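Local coordinates for T9SS C-terminal target domain-containing protein (Bacteroides cellulosilyticus, PDB 5JVK) that belongs to glycoside hydrolase family 39 in a gut symbiont and probably hydrolyses O-glycosidic bonds, perhaps within glycan chains, at residues Glu100-Met106 with Ala412-Asn417; Leu357-Tyr361 with Gly372-Tyr376. All blocks are in the same frame, centred on the assembly; numbering follows the deposited sequence.

Overall arrangement
After the N-terminal sheet domain the chain runs through 100-106 into the first strand of an eight-stranded parallel barrel with surrounding helices. It travels round the barrel to helix 350-366, turns, and returns as the last strand, 373-375; interaction 2 closes this short loop within a beta-alpha-beta unit. The chain then passes through helix 403-415, whose C-terminal end meets 100-106 in interaction 1 and closes a loop of about three hundred residues, within which the smaller loop lies entirely. The antiparallel C-terminal sheet follows. The two contacts touch directly: D105 O, just ahead of the first strand, probably accepts a hydrogen bond from V373 N of the last, while M106 and L415 pack on Y361.

Interaction 1 (Glu100-Met106 with Ala412-Asn417); sequences EERPLDM and ASLLKN
The carbonyl oxygen of K416 is approached by the P103 ring on one segment and by the guanidinium of R365, which hydrogen-bonds to it from helix 350-366. From P103 comes a CA-H...O contact, with CA 3.3 Å from K416 O. This is the seam of the (beta/alpha)8 barrel: 100-106 leads into its first strand, and 412-417 ends helix 403-415, which follows its last strand. R365 also forms a salt bridge with D105, so one arginine secures both segments. K416 is where the helix stops. Its N still bonds to A412 O at 3.1 Å, but its phi is positive, and the chain turns off toward N417. The turn brings K416 CA within 3.2 Å of E101 O, a second CA-H...O contact. Proline suits its place because its compact, rigid ring packs close against the carbonyls of the last helical turn, P103 CD coming 3.5 Å from A412 O, which K416 N already satisfies. On the outer side the side chains of E101 and K416 run alongside each other in the same direction. Carboxylate meets methylene here, OE1 of E101 lying 3.2 Å from CE of K416, while the charged ends stay beyond salt-bridge range. K416 instead bends at its last torsion (chi4 80°) and returns NZ to S413 O at 3.2 Å, almost in line with that carbonyl (166°). Nearby, the N417 side chain crosses L104 at roughly a right angle. Deeper in, M106 suits its buried place with a flexible apolar chain, bent at its last torsion, whose SD settles 3.7 Å from CB of the small A412.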
# COMPACT_ATOMS: atom_id res chain seq x y z
N GLU A 100 -13.55 -9.66 -7.36
CA GLU A 100 -13.16 -10.86 -6.58
C GLU A 100 -11.70 -11.30 -6.76
O GLU A 100 -11.19 -12.06 -5.94
CB GLU A 100 -14.10 -12.05 -6.89
CG GLU A 100 -13.95 -12.66 -8.29
CD GLU A 100 -15.01 -13.70 -8.60
OE1 GLU A 100 -15.22 -14.61 -7.76
OE2 GLU A 100 -15.62 -13.63 -9.69
N GLU A 101 -11.05 -10.85 -7.83
CA GLU A 101 -9.65 -11.20 -8.12
C GLU A 101 -8.61 -10.21 -7.57
O GLU A 101 -7.42 -10.37 -7.84
CB GLU A 101 -9.47 -11.36 -9.64
CG GLU A 101 -10.31 -12.49 -10.23
CD GLU A 101 -9.95 -12.80 -11.68
OE1 GLU A 101 -9.46 -11.89 -12.39
OE2 GLU A 101 -10.17 -13.95 -12.10
N ARG A 102 -9.03 -9.21 -6.79
CA ARG A 102 -8.07 -8.28 -6.18
C ARG A 102 -7.29 -8.94 -5.04
O ARG A 102 -7.84 -9.75 -4.31
CB ARG A 102 -8.79 -7.06 -5.62
CG ARG A 102 -9.33 -6.12 -6.67
CD ARG A 102 -9.97 -4.92 -6.00
NE ARG A 102 -11.16 -5.30 -5.26
CZ ARG A 102 -11.79 -4.56 -4.35
NH1 ARG A 102 -11.35 -3.34 -4.02
NH2 ARG A 102 -12.87 -5.04 -3.76
N PRO A 103 -5.99 -8.59 -4.89
CA PRO A 103 -5.20 -9.10 -3.76
C PRO A 103 -5.78 -8.73 -2.40
O PRO A 103 -5.90 -7.55 -2.07
CB PRO A 103 -3.83 -8.45 -3.97
CG PRO A 103 -3.74 -8.25 -5.44
CD PRO A 103 -5.13 -7.88 -5.86
N LEU A 104 -6.11 -9.76 -1.62
CA LEU A 104 -6.66 -9.62 -0.27
C LEU A 104 -5.61 -9.20 0.77
O LEU A 104 -5.98 -8.81 1.88
CB LEU A 104 -7.33 -10.92 0.17
CG LEU A 104 -8.51 -11.40 -0.69
CD1 LEU A 104 -8.92 -12.82 -0.30
CD2 LEU A 104 -9.70 -10.45 -0.57
N ASP A 105 -4.33 -9.29 0.41
CA ASP A 105 -3.22 -8.85 1.28
C ASP A 105 -2.65 -7.46 0.95
O ASP A 105 -1.82 -6.96 1.70
CB ASP A 105 -2.09 -9.91 1.30
CG ASP A 105 -1.49 -10.20 -0.08
OD1 ASP A 105 -2.03 -9.75 -1.11
OD2 ASP A 105 -0.47 -10.91 -0.12
N MET A 106 -3.11 -6.84 -0.14
CA MET A 106 -2.67 -5.48 -0.49
C MET A 106 -3.52 -4.45 0.25
O MET A 106 -4.73 -4.37 0.04
CB MET A 106 -2.76 -5.23 -2.00
CG MET A 106 -1.58 -5.79 -2.79
SD MET A 106 -1.53 -5.30 -4.53
CE MET A 106 -1.35 -3.52 -4.41
N ALA A 412 -0.97 -5.70 -8.77
CA ALA A 412 -2.24 -6.21 -8.25
C ALA A 412 -2.98 -7.07 -9.28
O ALA A 412 -3.50 -8.14 -8.93
CB ALA A 412 -3.13 -5.06 -7.81
N SER A 413 -3.03 -6.61 -10.53
CA SER A 413 -3.73 -7.32 -11.61
C SER A 413 -3.12 -8.68 -11.96
O SER A 413 -3.82 -9.58 -12.43
CB SER A 413 -3.80 -6.46 -12.87
OG SER A 413 -2.55 -6.42 -13.54
N LEU A 414 -1.81 -8.82 -11.75
CA LEU A 414 -1.10 -10.07 -12.02
C LEU A 414 -1.09 -11.03 -10.83
O LEU A 414 -1.37 -12.21 -11.00
CB LEU A 414 0.34 -9.77 -12.47
CG LEU A 414 0.40 -9.36 -13.95
CD1 LEU A 414 1.27 -8.14 -14.19
CD2 LEU A 414 0.84 -10.54 -14.80
N LEU A 415 -0.77 -10.51 -9.64
CA LEU A 415 -0.74 -11.32 -8.40
C LEU A 415 -2.07 -11.97 -8.08
O LEU A 415 -2.13 -13.16 -7.79
CB LEU A 415 -0.32 -10.47 -7.18
CG LEU A 415 1.17 -10.32 -6.87
CD1 LEU A 415 1.39 -9.22 -5.84
CD2 LEU A 415 1.76 -11.63 -6.38
N LYS A 416 -3.13 -11.16 -8.12
CA LYS A 416 -4.47 -11.59 -7.70
C LYS A 416 -4.39 -12.28 -6.32
O LYS A 416 -3.87 -11.68 -5.38
CB LYS A 416 -5.12 -12.47 -8.78
CG LYS A 416 -5.26 -11.85 -10.15
CD LYS A 416 -6.03 -12.80 -11.07
CE LYS A 416 -6.28 -12.23 -12.45
NZ LYS A 416 -5.08 -12.35 -13.32
N ASN A 417 -4.86 -13.52 -6.21
CA ASN A 417 -4.68 -14.32 -5.00
C ASN A 417 -3.97 -15.63 -5.31
O ASN A 417 -4.19 -16.64 -4.66
CB ASN A 417 -6.05 -14.55 -4.37
CG ASN A 417 -6.60 -13.29 -3.75
OD1 ASN A 417 -7.55 -12.69 -4.25
ND2 ASN A 417 -5.98 -12.87 -2.66

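Interaction 2 (Leu357-Tyr361 with Gly372-Tyr376); sequences LARTY and GVFWY
L357 lays a methyl squarely on the indole of W375: its CD1 sits 3.6 Å from the centroid of the six-membered ring and only 9° off the ring normal, a CH-pi contact over the face. The two residues belong to a beta-alpha-beta crossover of the TIM barrel, in which helix 350-366 packs outside strand 373-375 and runs nearly antiparallel to it, the local axes 10.6 Å apart. With CG of L357 swung anti to the backbone N (chi1 -173°), the branch is carried over the ring, and CB adds to the cover near the outer edge, 3.7 Å from W375 CZ3. The two side chains cross at about a right angle. Leucine suits the place because its branch offers one methyl to the flat indole while CD2 turns to the edge of the Y361 ring. W375 holds its own place with NE1, which hydrogen-bonds to F392 O. One turn further along the helix, Y361 takes a different first torsion, its CG anti to the carbonyl carbon (chi1 -69°), which sends the ring alongside V373 toward the strand. Its hydroxyl probably gives a hydrogen bond to V373 O at 3.1 Å, although another acceptor competes for the proton. That oxygen lies at the ring edge, in plane. A tyrosine fits because its ring is apolar enough for this buried layer while its hydroxyl reaches the strand backbone; CE1 packs 3.7 Å from V373 CG1. The beta-branched V373 packs between helix and sheet, also touching V338 and I341 of the adjoining strand. T360 returns OG1 to Y356 O of its own helix and presents its methyl to the strand, CG2 standing 4.3 Å from V373 CG1.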
# COMPACT_ATOMS: atom_id res chain seq x y z
N LEU A 357 7.76 -1.00 -4.72
CA LEU A 357 6.37 -1.32 -4.38
C LEU A 357 5.98 -2.68 -4.95
O LEU A 357 5.49 -3.54 -4.23
CB LEU A 357 5.41 -0.24 -4.89
CG LEU A 357 3.94 -0.35 -4.46
CD1 LEU A 357 3.33 1.03 -4.32
CD2 LEU A 357 3.09 -1.20 -5.41
N ALA A 358 6.20 -2.87 -6.25
CA ALA A 358 5.89 -4.14 -6.91
C ALA A 358 6.67 -5.29 -6.30
O ALA A 358 6.12 -6.36 -6.03
CB ALA A 358 6.19 -4.05 -8.40
N ARG A 359 7.96 -5.06 -6.07
CA ARG A 359 8.85 -6.06 -5.47
C ARG A 359 8.47 -6.43 -4.04
O ARG A 359 8.58 -7.60 -3.66
CB ARG A 359 10.32 -5.60 -5.57
CG ARG A 359 10.89 -5.89 -6.94
CD ARG A 359 12.02 -4.97 -7.38
NE ARG A 359 13.22 -5.07 -6.55
CZ ARG A 359 14.40 -4.52 -6.86
NH1 ARG A 359 14.56 -3.82 -7.98
NH2 ARG A 359 15.42 -4.67 -6.03
N THR A 360 7.99 -5.46 -3.26
CA THR A 360 7.48 -5.72 -1.91
C THR A 360 6.33 -6.73 -1.92
O THR A 360 6.37 -7.71 -1.18
CB THR A 360 7.01 -4.42 -1.21
OG1 THR A 360 8.13 -3.57 -0.98
CG2 THR A 360 6.33 -4.72 0.14
N TYR A 361 5.33 -6.49 -2.76
CA TYR A 361 4.15 -7.36 -2.80
C TYR A 361 4.44 -8.71 -3.46
O TYR A 361 3.86 -9.73 -3.06
CB TYR A 361 2.97 -6.64 -3.46
CG TYR A 361 2.43 -5.52 -2.60
CD1 TYR A 361 1.81 -5.80 -1.38
CD2 TYR A 361 2.54 -4.19 -2.99
CE1 TYR A 361 1.32 -4.78 -0.58
CE2 TYR A 361 2.05 -3.16 -2.20
CZ TYR A 361 1.44 -3.46 -0.99
OH TYR A 361 0.95 -2.47 -0.19
N GLY A 372 -2.10 -8.76 5.61
CA GLY A 372 -2.27 -7.35 5.26
C GLY A 372 -0.97 -6.57 5.29
O GLY A 372 -0.44 -6.27 6.36
N VAL A 373 -0.46 -6.25 4.10
CA VAL A 373 0.72 -5.42 3.94
C VAL A 373 0.26 -4.06 3.42
O VAL A 373 -0.16 -3.94 2.27
CB VAL A 373 1.73 -6.07 2.98
CG1 VAL A 373 2.93 -5.15 2.73
CG2 VAL A 373 2.18 -7.42 3.54
N PHE A 374 0.36 -3.04 4.28
CA PHE A 374 -0.20 -1.72 4.00
C PHE A 374 0.87 -0.73 3.55
O PHE A 374 1.78 -0.41 4.32
CB PHE A 374 -0.91 -1.17 5.25
CG PHE A 374 -2.16 -1.92 5.62
CD1 PHE A 374 -3.41 -1.37 5.37
CD2 PHE A 374 -2.08 -3.17 6.22
CE1 PHE A 374 -4.56 -2.05 5.73
CE2 PHE A 374 -3.23 -3.87 6.56
CZ PHE A 374 -4.48 -3.30 6.32
N TRP A 375 0.76 -0.26 2.32
CA TRP A 375 1.69 0.74 1.79
C TRP A 375 1.49 2.08 2.49
O TRP A 375 0.35 2.56 2.58
CB TRP A 375 1.51 0.92 0.29
CG TRP A 375 2.40 1.99 -0.29
CD1 TRP A 375 2.10 3.31 -0.44
CD2 TRP A 375 3.73 1.81 -0.78
NE1 TRP A 375 3.17 3.97 -1.00
CE2 TRP A 375 4.19 3.08 -1.21
CE3 TRP A 375 4.59 0.71 -0.89
CZ2 TRP A 375 5.45 3.27 -1.76
CZ3 TRP A 375 5.85 0.90 -1.43
CH2 TRP A 375 6.27 2.18 -1.86
N TYR A 376 2.58 2.68 2.96
CA TYR A 376 2.55 4.05 3.46
C TYR A 376 3.14 4.97 2.38
O TYR A 376 4.31 4.80 2.03
CB TYR A 376 3.34 4.21 4.76
CG TYR A 376 3.10 5.57 5.37
CD1 TYR A 376 2.02 5.79 6.21
CD2 TYR A 376 3.92 6.66 5.05
CE1 TYR A 376 1.76 7.05 6.74
CE2 TYR A 376 3.68 7.92 5.57
CZ TYR A 376 2.60 8.11 6.42
OH TYR A 376 2.35 9.35 6.95